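Local coordinates for gdp-l-fucose synthetase (Naegleria fowleri, PDB 6AQZ), which probably catalyses the NADPH-dependent last step of GDP-L-fucose synthesis, the epimerisation and reduction of GDP-4-keto-6-deoxy-D-mannose, at residues A[41-46]-A[242-247]; A[111-116]-A[122-127]; A[200-205]-A[211-216]; A[268-273]-A[320-325]. All blocks are in the same frame, centred on the assembly; numbering follows the deposited sequence.

Contact 1: residues A[41-46]-A[242-247]; sequences EHIVKK and DAARML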
# COMPACT_ATOMS: atom_id res chain seq x y z
N GLU A 41 -5.56 -29.02 -5.12
CA GLU A 41 -6.19 -29.91 -6.09
C GLU A 41 -6.02 -31.38 -5.70
O GLU A 41 -6.93 -32.19 -5.89
CB GLU A 41 -5.60 -29.65 -7.48
CG GLU A 41 -6.19 -30.54 -8.57
CD GLU A 41 -5.52 -30.35 -9.92
OE1 GLU A 41 -4.32 -29.97 -9.98
OE2 GLU A 41 -6.21 -30.55 -10.94
N HIS A 42 -4.86 -31.73 -5.15
CA HIS A 42 -4.61 -33.09 -4.69
C HIS A 42 -5.51 -33.45 -3.51
O HIS A 42 -6.12 -34.53 -3.49
CB HIS A 42 -3.13 -33.25 -4.36
CG HIS A 42 -2.80 -34.57 -3.74
ND1 HIS A 42 -2.44 -34.70 -2.41
CD2 HIS A 42 -2.76 -35.82 -4.26
CE1 HIS A 42 -2.21 -35.97 -2.14
NE2 HIS A 42 -2.39 -36.67 -3.24
N ILE A 43 -5.61 -32.58 -2.50
CA ILE A 43 -6.46 -32.87 -1.35
C ILE A 43 -7.92 -32.95 -1.77
O ILE A 43 -8.65 -33.88 -1.38
CB ILE A 43 -6.24 -31.83 -0.25
CG1 ILE A 43 -4.81 -31.93 0.28
CG2 ILE A 43 -7.29 -31.98 0.87
CD1 ILE A 43 -4.46 -33.32 0.74
N VAL A 44 -8.37 -32.00 -2.60
CA VAL A 44 -9.76 -32.03 -3.06
C VAL A 44 -10.09 -33.38 -3.69
O VAL A 44 -11.17 -33.95 -3.45
CB VAL A 44 -10.03 -30.86 -4.02
CG1 VAL A 44 -11.23 -31.15 -4.92
CG2 VAL A 44 -10.27 -29.56 -3.23
N LYS A 45 -9.17 -33.92 -4.49
CA LYS A 45 -9.41 -35.20 -5.15
C LYS A 45 -9.25 -36.37 -4.20
O LYS A 45 -10.04 -37.33 -4.23
CB LYS A 45 -8.47 -35.35 -6.36
N LYS A 46 -8.23 -36.33 -3.34
CA LYS A 46 -8.01 -37.43 -2.41
C LYS A 46 -9.19 -37.56 -1.46
O LYS A 46 -9.70 -38.66 -1.22
CB LYS A 46 -6.72 -37.20 -1.63
CG LYS A 46 -6.45 -38.23 -0.56
CD LYS A 46 -5.24 -37.85 0.26
CE LYS A 46 -4.93 -38.92 1.29
NZ LYS A 46 -3.71 -38.61 2.07
N ASP A 242 -0.09 -30.53 3.61
CA ASP A 242 -0.58 -30.09 4.90
C ASP A 242 -1.15 -28.67 4.84
O ASP A 242 -2.24 -28.40 5.36
CB ASP A 242 0.54 -30.17 5.94
CG ASP A 242 0.91 -31.57 6.29
OD1 ASP A 242 0.21 -32.52 5.88
OD2 ASP A 242 1.92 -31.70 7.02
N ALA A 243 -0.43 -27.76 4.17
CA ALA A 243 -0.94 -26.39 4.02
C ALA A 243 -2.29 -26.38 3.32
O ALA A 243 -3.18 -25.60 3.67
CB ALA A 243 0.06 -25.53 3.24
N ALA A 244 -2.46 -27.27 2.32
CA ALA A 244 -3.72 -27.36 1.60
C ALA A 244 -4.87 -27.81 2.51
O ALA A 244 -6.01 -27.36 2.34
CB ALA A 244 -3.57 -28.32 0.41
N ARG A 245 -4.61 -28.75 3.43
CA ARG A 245 -5.63 -29.17 4.38
C ARG A 245 -5.96 -28.05 5.37
O ARG A 245 -7.14 -27.81 5.70
CB ARG A 245 -5.19 -30.44 5.11
CG ARG A 245 -5.16 -31.69 4.24
CD ARG A 245 -4.97 -32.96 5.06
NE ARG A 245 -3.62 -33.03 5.61
CZ ARG A 245 -3.32 -33.14 6.90
NH1 ARG A 245 -4.27 -33.19 7.83
NH2 ARG A 245 -2.04 -33.20 7.25
N MET A 246 -4.94 -27.34 5.85
CA MET A 246 -5.15 -26.19 6.72
C MET A 246 -5.92 -25.10 5.99
O MET A 246 -6.81 -24.46 6.57
CB MET A 246 -3.81 -25.65 7.21
CG MET A 246 -3.00 -26.70 7.90
SD MET A 246 -1.28 -26.23 8.15
CE MET A 246 -1.40 -25.26 9.64
N LEU A 247 -5.60 -24.88 4.72
CA LEU A 247 -6.34 -23.89 3.95
C LEU A 247 -7.79 -24.33 3.78
O LEU A 247 -8.71 -23.50 3.87
CB LEU A 247 -5.67 -23.66 2.59
CG LEU A 247 -6.33 -22.79 1.51
CD1 LEU A 247 -6.55 -21.32 1.98
CD2 LEU A 247 -5.45 -22.78 0.29
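I43 lies against A244 and R245 with all three of its outer carbons at work. CG1 rests 3.8 Å from A244 CB. CD1 comes to 3.9 Å from R245 CG, and I43 CG2 meets the same R245 CG at 4.0 Å. One methylene of the arginine is thus touched by both branches of the isoleucine, and the two side chains cross obliquely. With CG1 beside the backbone N, I43 reaches both A244 CB and R245 CG through that branch, while CG2 meets R245 CG. The small A244 side chain accompanies a close helix approach, with I43 CA 6.8 Å from A244 CA.

The first of these helices, 35-46, follows strand 26-30 and a glycine-rich turn, consistent with the dinucleotide-binding start of a Rossmann fold. V40 of the same helix also packs on A244. On the other side of the contact, R245 continues past I43 and bends at chi3 (-70°), which swings its guanidinium back to D242. NH2 of R245 makes a salt bridge to D242 OD1 at 2.7 Å, with an N-H...O angle of 153°. OD1 lies in the guanidinium plane, but the nitrogen stands above the carboxylate plane, 60° out of it. R245 NH2 also bonds to Q317 O. D242 OD2 takes the backbone N of T319, so both ends of the carboxylate are held.

Contact 2: residues A[111-116]-A[122-127]; sequences NILTCC and KKTISC. With NAP (NADP nicotinamide-adenine-dinucleotide phosphate), chain G.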
# COMPACT_ATOMS: atom_id res chain seq x y z
N ASN A 111 -8.09 -6.47 -8.74
CA ASN A 111 -9.05 -7.05 -9.68
C ASN A 111 -9.80 -8.22 -9.06
O ASN A 111 -11.03 -8.30 -9.15
CB ASN A 111 -8.36 -7.46 -10.97
CG ASN A 111 -7.79 -6.29 -11.71
OD1 ASN A 111 -8.17 -5.13 -11.45
ND2 ASN A 111 -6.86 -6.56 -12.64
N ILE A 112 -9.06 -9.15 -8.42
CA ILE A 112 -9.67 -10.40 -7.96
C ILE A 112 -10.67 -10.14 -6.83
O ILE A 112 -11.80 -10.63 -6.86
CB ILE A 112 -8.57 -11.41 -7.53
CG1 ILE A 112 -7.80 -11.89 -8.75
CG2 ILE A 112 -9.19 -12.64 -6.91
CD1 ILE A 112 -8.62 -12.78 -9.64
N LEU A 113 -10.27 -9.35 -5.82
CA LEU A 113 -11.19 -9.05 -4.72
C LEU A 113 -12.39 -8.25 -5.21
O LEU A 113 -13.51 -8.46 -4.75
CB LEU A 113 -10.50 -8.30 -3.58
CG LEU A 113 -9.93 -9.24 -2.48
CD1 LEU A 113 -9.00 -10.29 -3.09
CD2 LEU A 113 -9.22 -8.47 -1.38
N THR A 114 -12.17 -7.32 -6.13
CA THR A 114 -13.31 -6.60 -6.70
C THR A 114 -14.25 -7.54 -7.44
O THR A 114 -15.47 -7.46 -7.28
CB THR A 114 -12.82 -5.46 -7.60
OG1 THR A 114 -12.12 -4.49 -6.81
CG2 THR A 114 -13.98 -4.77 -8.26
N CYS A 115 -13.71 -8.45 -8.24
CA CYS A 115 -14.58 -9.45 -8.86
C CYS A 115 -15.28 -10.30 -7.81
O CYS A 115 -16.43 -10.70 -7.99
CB CYS A 115 -13.78 -10.34 -9.80
SG CYS A 115 -13.42 -9.58 -11.35
N CYS A 116 -14.58 -10.62 -6.72
CA CYS A 116 -15.20 -11.44 -5.69
C CYS A 116 -16.42 -10.76 -5.12
O CYS A 116 -17.45 -11.39 -4.89
CB CYS A 116 -14.20 -11.76 -4.59
SG CYS A 116 -13.01 -12.96 -5.09
N LYS A 122 -19.32 -15.93 -1.66
CA LYS A 122 -19.67 -15.99 -0.25
C LYS A 122 -18.44 -15.79 0.62
O LYS A 122 -18.45 -14.95 1.54
CB LYS A 122 -20.36 -17.32 0.10
CG LYS A 122 -21.70 -17.59 -0.59
CD LYS A 122 -22.25 -18.96 -0.17
CE LYS A 122 -23.72 -19.16 -0.52
NZ LYS A 122 -23.97 -19.21 -1.99
N LYS A 123 -17.35 -16.49 0.31
CA LYS A 123 -16.12 -16.39 1.09
C LYS A 123 -14.92 -16.44 0.15
O LYS A 123 -14.89 -17.24 -0.79
CB LYS A 123 -16.02 -17.50 2.14
CG LYS A 123 -14.92 -17.26 3.16
CD LYS A 123 -14.61 -18.50 3.99
CE LYS A 123 -15.59 -18.68 5.12
NZ LYS A 123 -15.13 -19.73 6.09
N THR A 124 -13.96 -15.55 0.38
CA THR A 124 -12.73 -15.46 -0.41
C THR A 124 -11.55 -15.57 0.54
O THR A 124 -11.52 -14.89 1.57
CB THR A 124 -12.70 -14.14 -1.21
OG1 THR A 124 -13.72 -14.18 -2.20
CG2 THR A 124 -11.33 -13.88 -1.87
N ILE A 125 -10.62 -16.46 0.23
CA ILE A 125 -9.43 -16.63 1.05
C ILE A 125 -8.24 -16.30 0.19
O ILE A 125 -8.00 -16.97 -0.82
CB ILE A 125 -9.30 -18.04 1.62
CG1 ILE A 125 -10.54 -18.37 2.42
CG2 ILE A 125 -8.12 -18.11 2.57
CD1 ILE A 125 -10.42 -19.68 3.10
N SER A 126 -7.49 -15.28 0.58
CA SER A 126 -6.31 -14.86 -0.13
C SER A 126 -5.09 -15.29 0.68
O SER A 126 -5.21 -15.74 1.81
CB SER A 126 -6.33 -13.34 -0.34
OG SER A 126 -7.42 -12.99 -1.17
N CYS A 127 -3.92 -15.10 0.10
CA CYS A 127 -2.71 -15.67 0.66
C CYS A 127 -1.67 -14.58 0.88
O CYS A 127 -1.34 -13.85 -0.06
CB CYS A 127 -2.20 -16.78 -0.27
SG CYS A 127 -1.03 -17.82 0.48
PA NAP G . 3.83 -20.54 -7.61
O1A NAP G . 4.89 -19.65 -8.18
O2A NAP G . 4.09 -21.99 -7.33
O5B NAP G . 2.45 -20.48 -8.53
C5B NAP G . 1.98 -19.18 -8.48
C4B NAP G . 0.65 -19.16 -9.27
O4B NAP G . 0.29 -17.81 -9.66
C3B NAP G . 0.73 -20.06 -10.57
O3B NAP G . -0.50 -20.71 -10.78
C2B NAP G . 0.84 -19.00 -11.68
O2B NAP G . 0.24 -19.34 -12.82
C1B NAP G . -0.12 -17.91 -11.02
N9A NAP G . 0.03 -16.61 -11.66
C8A NAP G . 1.11 -15.76 -11.59
N7A NAP G . 0.93 -14.61 -12.29
C5A NAP G . -0.33 -14.75 -12.85
C6A NAP G . -1.06 -13.91 -13.68
N6A NAP G . -0.54 -12.68 -14.07
N1A NAP G . -2.31 -14.24 -14.09
C2A NAP G . -2.75 -15.46 -13.64
N3A NAP G . -2.15 -16.38 -12.86
C4A NAP G . -0.91 -15.99 -12.46
O3 NAP G . 3.51 -19.70 -6.21
PN NAP G . 3.08 -20.63 -4.99
O1N NAP G . 1.93 -21.52 -5.28
O2N NAP G . 4.25 -21.06 -4.13
O5D NAP G . 2.35 -19.49 -3.87
C5D NAP G . 1.08 -19.12 -4.24
C4D NAP G . 0.62 -18.24 -3.11
O4D NAP G . 1.22 -18.73 -1.90
C3D NAP G . 1.23 -16.77 -3.35
O3D NAP G . 0.28 -15.82 -3.03
C2D NAP G . 2.43 -16.74 -2.38
O2D NAP G . 2.67 -15.51 -1.81
C1D NAP G . 1.92 -17.68 -1.25
N1N NAP G . 3.06 -18.18 -0.43
C2N NAP G . 3.95 -19.14 -0.90
C3N NAP G . 5.02 -19.55 -0.12
C7N NAP G . 5.97 -20.58 -0.65
O7N NAP G . 7.00 -20.92 -0.04
N7N NAP G . 5.71 -21.18 -1.89
C4N NAP G . 5.27 -18.99 1.23
C5N NAP G . 4.28 -17.96 1.64
C6N NAP G . 3.26 -17.60 0.85
P2B NAP G . 1.28 -20.23 -14.07
O1X NAP G . 1.48 -21.53 -13.34
O2X NAP G . 0.31 -20.25 -15.25
O3X NAP G . 2.45 -19.30 -14.15
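C116 and T124 meet through matching first torsions. C116 turns SG away from its carbonyl carbon (chi1 -74°), and T124 does the same with OG1 (chi1 -68°). The sulfur and the hydroxyl then face each other, with C116 SG 3.2 Å from T124 OG1. T124 CG2, anti to the backbone N, comes in as the second branch, 3.7 Å from C116 SG. One turn earlier on the helix, L113 bends its end down to the strand. Its CD1 lies 3.7 Å from S126 OG and 4.5 Å from T124 CG2.

Helix 111-116 and strand 123-127 run nearly antiparallel, at 168°, with their axes 9.9 Å apart. They belong to the beta-alpha-beta unit of strand 80-83, helix 98-118 and strand 123-127 in the Rossmann fold. V81 and F185, from the strands on either side of 123-127, also pack on C116. C127 belongs to the NADP pocket: its SG lies 3.4 Å from O4D of NADP. K162 NZ bonds to C127 O and also to NADP.

All four residues that touch across the contact are buried. L113 meets the strand through its CD1 methyl, so its part is van der Waals packing, even beside S126 OG. C116 SG also lies 3.2 Å from I112 O. With an oxygen near it from each segment, this buried thiol probably sits in a partly polar setting within a largely apolar interface.

Contact 3: residues A[200-205]-A[211-216]; sequences FNVEAG and LMHKCY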
# COMPACT_ATOMS: atom_id res chain seq x y z
N PHE A 200 11.87 -25.64 -9.03
CA PHE A 200 13.12 -26.24 -8.61
C PHE A 200 14.36 -25.62 -9.25
O PHE A 200 15.44 -26.22 -9.19
CB PHE A 200 13.09 -27.73 -8.90
CG PHE A 200 12.05 -28.46 -8.13
CD1 PHE A 200 12.32 -28.97 -6.89
CD2 PHE A 200 10.78 -28.63 -8.67
CE1 PHE A 200 11.35 -29.66 -6.19
CE2 PHE A 200 9.81 -29.31 -7.98
CZ PHE A 200 10.09 -29.84 -6.74
N ASN A 201 14.23 -24.45 -9.86
CA ASN A 201 15.38 -23.74 -10.38
C ASN A 201 16.30 -23.35 -9.23
O ASN A 201 15.86 -22.65 -8.31
CB ASN A 201 14.91 -22.49 -11.14
CG ASN A 201 16.06 -21.71 -11.77
OD1 ASN A 201 16.66 -20.84 -11.14
ND2 ASN A 201 16.33 -21.98 -13.05
N VAL A 202 17.56 -23.76 -9.28
CA VAL A 202 18.47 -23.45 -8.18
C VAL A 202 18.67 -21.94 -8.04
O VAL A 202 18.88 -21.43 -6.93
CB VAL A 202 19.82 -24.16 -8.34
CG1 VAL A 202 19.63 -25.68 -8.47
CG2 VAL A 202 20.57 -23.59 -9.52
N GLU A 203 18.60 -21.19 -9.15
CA GLU A 203 18.89 -19.76 -9.07
C GLU A 203 17.69 -18.98 -8.54
O GLU A 203 17.84 -18.15 -7.64
CB GLU A 203 19.33 -19.21 -10.43
N ALA A 204 16.51 -19.23 -9.09
CA ALA A 204 15.31 -18.46 -8.77
C ALA A 204 14.42 -19.08 -7.69
O ALA A 204 13.58 -18.38 -7.12
CB ALA A 204 14.48 -18.24 -10.03
N GLY A 205 14.51 -20.39 -7.45
CA GLY A 205 13.60 -21.08 -6.56
C GLY A 205 13.91 -20.95 -5.07
O GLY A 205 14.90 -20.39 -4.65
N LEU A 211 17.62 -27.11 -3.08
CA LEU A 211 18.50 -28.14 -2.54
C LEU A 211 18.17 -29.49 -3.17
O LEU A 211 19.08 -30.29 -3.43
CB LEU A 211 18.38 -28.20 -1.03
CG LEU A 211 19.11 -27.05 -0.34
CD1 LEU A 211 18.95 -27.16 1.16
CD2 LEU A 211 20.57 -26.99 -0.74
N MET A 212 16.89 -29.76 -3.43
CA MET A 212 16.51 -31.01 -4.08
C MET A 212 17.08 -31.12 -5.48
O MET A 212 17.63 -32.15 -5.86
CB MET A 212 14.99 -31.17 -4.13
CG MET A 212 14.40 -31.58 -2.81
SD MET A 212 12.63 -31.83 -2.91
CE MET A 212 12.30 -32.21 -1.19
N HIS A 213 16.98 -30.04 -6.26
CA HIS A 213 17.51 -30.07 -7.62
C HIS A 213 19.03 -30.17 -7.60
O HIS A 213 19.63 -30.85 -8.44
CB HIS A 213 17.07 -28.82 -8.38
CG HIS A 213 17.23 -28.93 -9.86
ND1 HIS A 213 17.00 -27.87 -10.71
CD2 HIS A 213 17.60 -29.96 -10.64
CE1 HIS A 213 17.22 -28.25 -11.95
NE2 HIS A 213 17.58 -29.52 -11.94
N LYS A 214 19.66 -29.49 -6.63
CA LYS A 214 21.10 -29.56 -6.47
C LYS A 214 21.55 -30.98 -6.14
O LYS A 214 22.53 -31.47 -6.71
CB LYS A 214 21.54 -28.59 -5.36
CG LYS A 214 22.40 -27.45 -5.82
CD LYS A 214 21.90 -26.13 -5.30
CE LYS A 214 22.91 -25.50 -4.35
NZ LYS A 214 24.30 -25.78 -4.83
N CYS A 215 20.82 -31.65 -5.24
CA CYS A 215 21.18 -33.01 -4.87
C CYS A 215 21.01 -33.94 -6.07
O CYS A 215 21.82 -34.86 -6.28
CB CYS A 215 20.34 -33.46 -3.68
SG CYS A 215 20.89 -35.03 -2.92
N TYR A 216 19.94 -33.73 -6.84
CA TYR A 216 19.71 -34.50 -8.06
C TYR A 216 20.87 -34.34 -9.04
O TYR A 216 21.33 -35.33 -9.62
CB TYR A 216 18.39 -34.06 -8.69
CG TYR A 216 18.05 -34.77 -10.00
CD1 TYR A 216 18.52 -34.27 -11.22
CD2 TYR A 216 17.23 -35.90 -10.02
CE1 TYR A 216 18.20 -34.90 -12.41
CE2 TYR A 216 16.91 -36.53 -11.21
CZ TYR A 216 17.40 -36.03 -12.41
OH TYR A 216 17.08 -36.66 -13.60
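H213 ND1 donates to F200 O at 2.7 Å, the one hydrogen bond between these segments. It is bent, with an N-H...O angle of 135°. The nitrogen stands above the carbonyl plane, 40° out of it. H213 reaches the loop because its CG lies anti to the backbone N (chi1 -164°).

The F200 side chain goes to M212. SD of M212 sits at the edge of the phenyl ring, 4.1 Å from F200 CE1, in a Met-aromatic contact. On the outer side, V202 CG1 touches K214 CD at 3.9 Å and H213 CB at 4.1 Å, crossing each chain at about a right angle. K214 carries its ammonium on to V226 O.

The loop then turns on N201, whose OD1 takes A204 N at 2.6 Å in an Asx motif. The bond from E203 N to the same OD1 is weak. This loop leads from strand 184-194 into helix 207-221, so the contact folds the connection back on its own helix.

The imidazole is held at both nitrogens, since NE2 bonds to Y336 OH. That should fix its rotation. If the ring is neutral, ND1 carries the proton and NE2 would probably act as acceptor.

Contact 4: residues A[268-273]-A[320-325]; sequences DEKSIG and PFEQAI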
# COMPACT_ATOMS: atom_id res chain seq x y z
N ASP A 268 9.20 -27.92 15.79
CA ASP A 268 9.36 -28.60 14.51
C ASP A 268 10.28 -27.86 13.55
O ASP A 268 10.37 -28.24 12.38
CB ASP A 268 7.99 -28.85 13.87
CG ASP A 268 7.17 -29.90 14.61
OD1 ASP A 268 7.78 -30.78 15.25
OD2 ASP A 268 5.93 -29.85 14.55
N GLU A 269 10.92 -26.78 13.99
CA GLU A 269 11.86 -26.07 13.13
C GLU A 269 13.10 -26.93 12.85
O GLU A 269 13.67 -27.54 13.77
CB GLU A 269 12.25 -24.74 13.77
CG GLU A 269 13.13 -24.88 15.00
CD GLU A 269 13.15 -23.62 15.83
OE1 GLU A 269 12.62 -22.59 15.33
OE2 GLU A 269 13.67 -23.67 16.96
N LYS A 270 13.43 -27.10 11.58
CA LYS A 270 14.63 -27.84 11.20
C LYS A 270 15.79 -26.90 10.84
O LYS A 270 15.59 -25.80 10.32
CB LYS A 270 14.32 -28.78 10.03
CG LYS A 270 13.28 -29.87 10.35
CD LYS A 270 13.63 -30.66 11.60
CE LYS A 270 12.85 -31.98 11.70
NZ LYS A 270 11.61 -31.90 12.54
N SER A 271 17.02 -27.34 11.12
CA SER A 271 18.14 -26.56 10.64
C SER A 271 18.33 -26.78 9.14
O SER A 271 17.88 -27.77 8.57
CB SER A 271 19.42 -26.94 11.39
OG SER A 271 20.06 -28.03 10.76
N ILE A 272 19.01 -25.83 8.50
CA ILE A 272 19.20 -25.95 7.05
C ILE A 272 20.00 -27.20 6.71
O ILE A 272 19.75 -27.86 5.69
CB ILE A 272 19.82 -24.66 6.49
CG1 ILE A 272 18.70 -23.66 6.20
CG2 ILE A 272 20.62 -24.93 5.22
CD1 ILE A 272 19.19 -22.23 5.93
N GLY A 273 20.99 -27.53 7.54
CA GLY A 273 21.71 -28.78 7.36
C GLY A 273 20.83 -30.00 7.56
O GLY A 273 20.95 -30.98 6.83
N PRO A 320 4.83 -36.02 9.05
CA PRO A 320 6.22 -35.93 9.52
C PRO A 320 7.14 -35.42 8.41
O PRO A 320 6.94 -35.72 7.23
CB PRO A 320 6.55 -37.38 9.90
CG PRO A 320 5.24 -37.98 10.24
CD PRO A 320 4.23 -37.33 9.33
N PHE A 321 8.14 -34.63 8.81
CA PHE A 321 9.02 -33.96 7.86
C PHE A 321 9.71 -34.98 6.94
O PHE A 321 9.73 -34.82 5.71
CB PHE A 321 10.04 -33.09 8.62
CG PHE A 321 10.98 -32.32 7.74
CD1 PHE A 321 10.52 -31.31 6.91
CD2 PHE A 321 12.33 -32.63 7.71
CE1 PHE A 321 11.39 -30.62 6.06
CE2 PHE A 321 13.21 -31.94 6.88
CZ PHE A 321 12.74 -30.94 6.06
N GLU A 322 10.25 -36.05 7.51
CA GLU A 322 10.95 -37.05 6.71
C GLU A 322 10.02 -37.66 5.65
O GLU A 322 10.39 -37.76 4.48
CB GLU A 322 11.54 -38.14 7.61
CG GLU A 322 12.60 -37.66 8.63
CD GLU A 322 12.05 -36.77 9.75
OE1 GLU A 322 10.81 -36.74 9.95
OE2 GLU A 322 12.85 -36.09 10.42
N GLN A 323 8.80 -38.04 6.04
CA GLN A 323 7.88 -38.63 5.07
C GLN A 323 7.48 -37.62 3.99
O GLN A 323 7.35 -37.98 2.81
CB GLN A 323 6.65 -39.21 5.79
CG GLN A 323 5.54 -39.76 4.88
CD GLN A 323 4.24 -40.10 5.65
OE1 GLN A 323 4.27 -40.39 6.85
NE2 GLN A 323 3.11 -40.05 4.95
N ALA A 324 7.30 -36.35 4.37
CA ALA A 324 6.94 -35.34 3.37
C ALA A 324 8.09 -35.11 2.39
O ALA A 324 7.87 -34.96 1.18
CB ALA A 324 6.53 -34.03 4.04
N ILE A 325 9.33 -35.10 2.88
CA ILE A 325 10.47 -34.94 1.98
C ILE A 325 10.56 -36.11 1.00
O ILE A 325 10.73 -35.91 -0.21
CB ILE A 325 11.78 -34.79 2.77
CG1 ILE A 325 11.81 -33.42 3.47
CG2 ILE A 325 12.95 -35.04 1.82
CD1 ILE A 325 11.83 -32.26 2.50
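K270 has an extended backbone in the short strand 270-271, directly ahead of helix 272-283. F321 is the first residue of helix 321-335, with P320 as its N-cap. The first turn of that helix is closed by A324 N to P320 O at 3.0 Å and I325 N to F321 O at 2.9 Å. S271 is the N-cap of the other helix, so K270 sits just ahead of one helix and F321 begins the other.

The main interaction is a CH-pi contact. K270 CG lies over one face of the F321 ring, 4.1 Å from the centroid and 19° off the ring normal. It is displaced toward the rim, closest to F321 CD2 at 3.9 Å. The lysine bends at chi2 (-53°), which keeps its chain close to the ring, and CE returns to 4.1 Å from the same F321 CD2. The phenyl points to the strand because its CG is anti to the backbone N (chi1 -179°). The two side chains run past each other in opposite directions. E322 OE2 lies 4.9 Å from K270 NZ, too long for a salt bridge, though the opposite charges may attract weakly.

I325 CG1 covers the opposite face of the F321 ring. V275 and T278 of helix 272-283 also touch F321. Strand 270-271 pairs antiparallel with strand 234-239, and A324 packs on F194 and Y239 from the sheet strands 184-194 and 234-239.

How the contacts relate
From the N terminus, helix 35-46 supplies the first half of contact 1. That contact closes only at helix 240-253, some 200 residues on, in a long loop that encloses contacts 2 and 3. Contact 2 is a short closure, tying helix 98-118 to strand 123-127 in the cofactor-binding half. Contact 3 is another, folding a loop onto helix 207-221. Contact 4 follows in series, joining strand 270-271 to helix 321-335. No two loops cross. Contacts 1 and 2 touch where L247 CD1 lies 3.6 Å from I125 CG2. Contacts 3 and 4 touch through M212 CE and I325 CD1, 3.7 Å apart. Contact 2 lies opposite contacts 3 and 4 across the chain's centre.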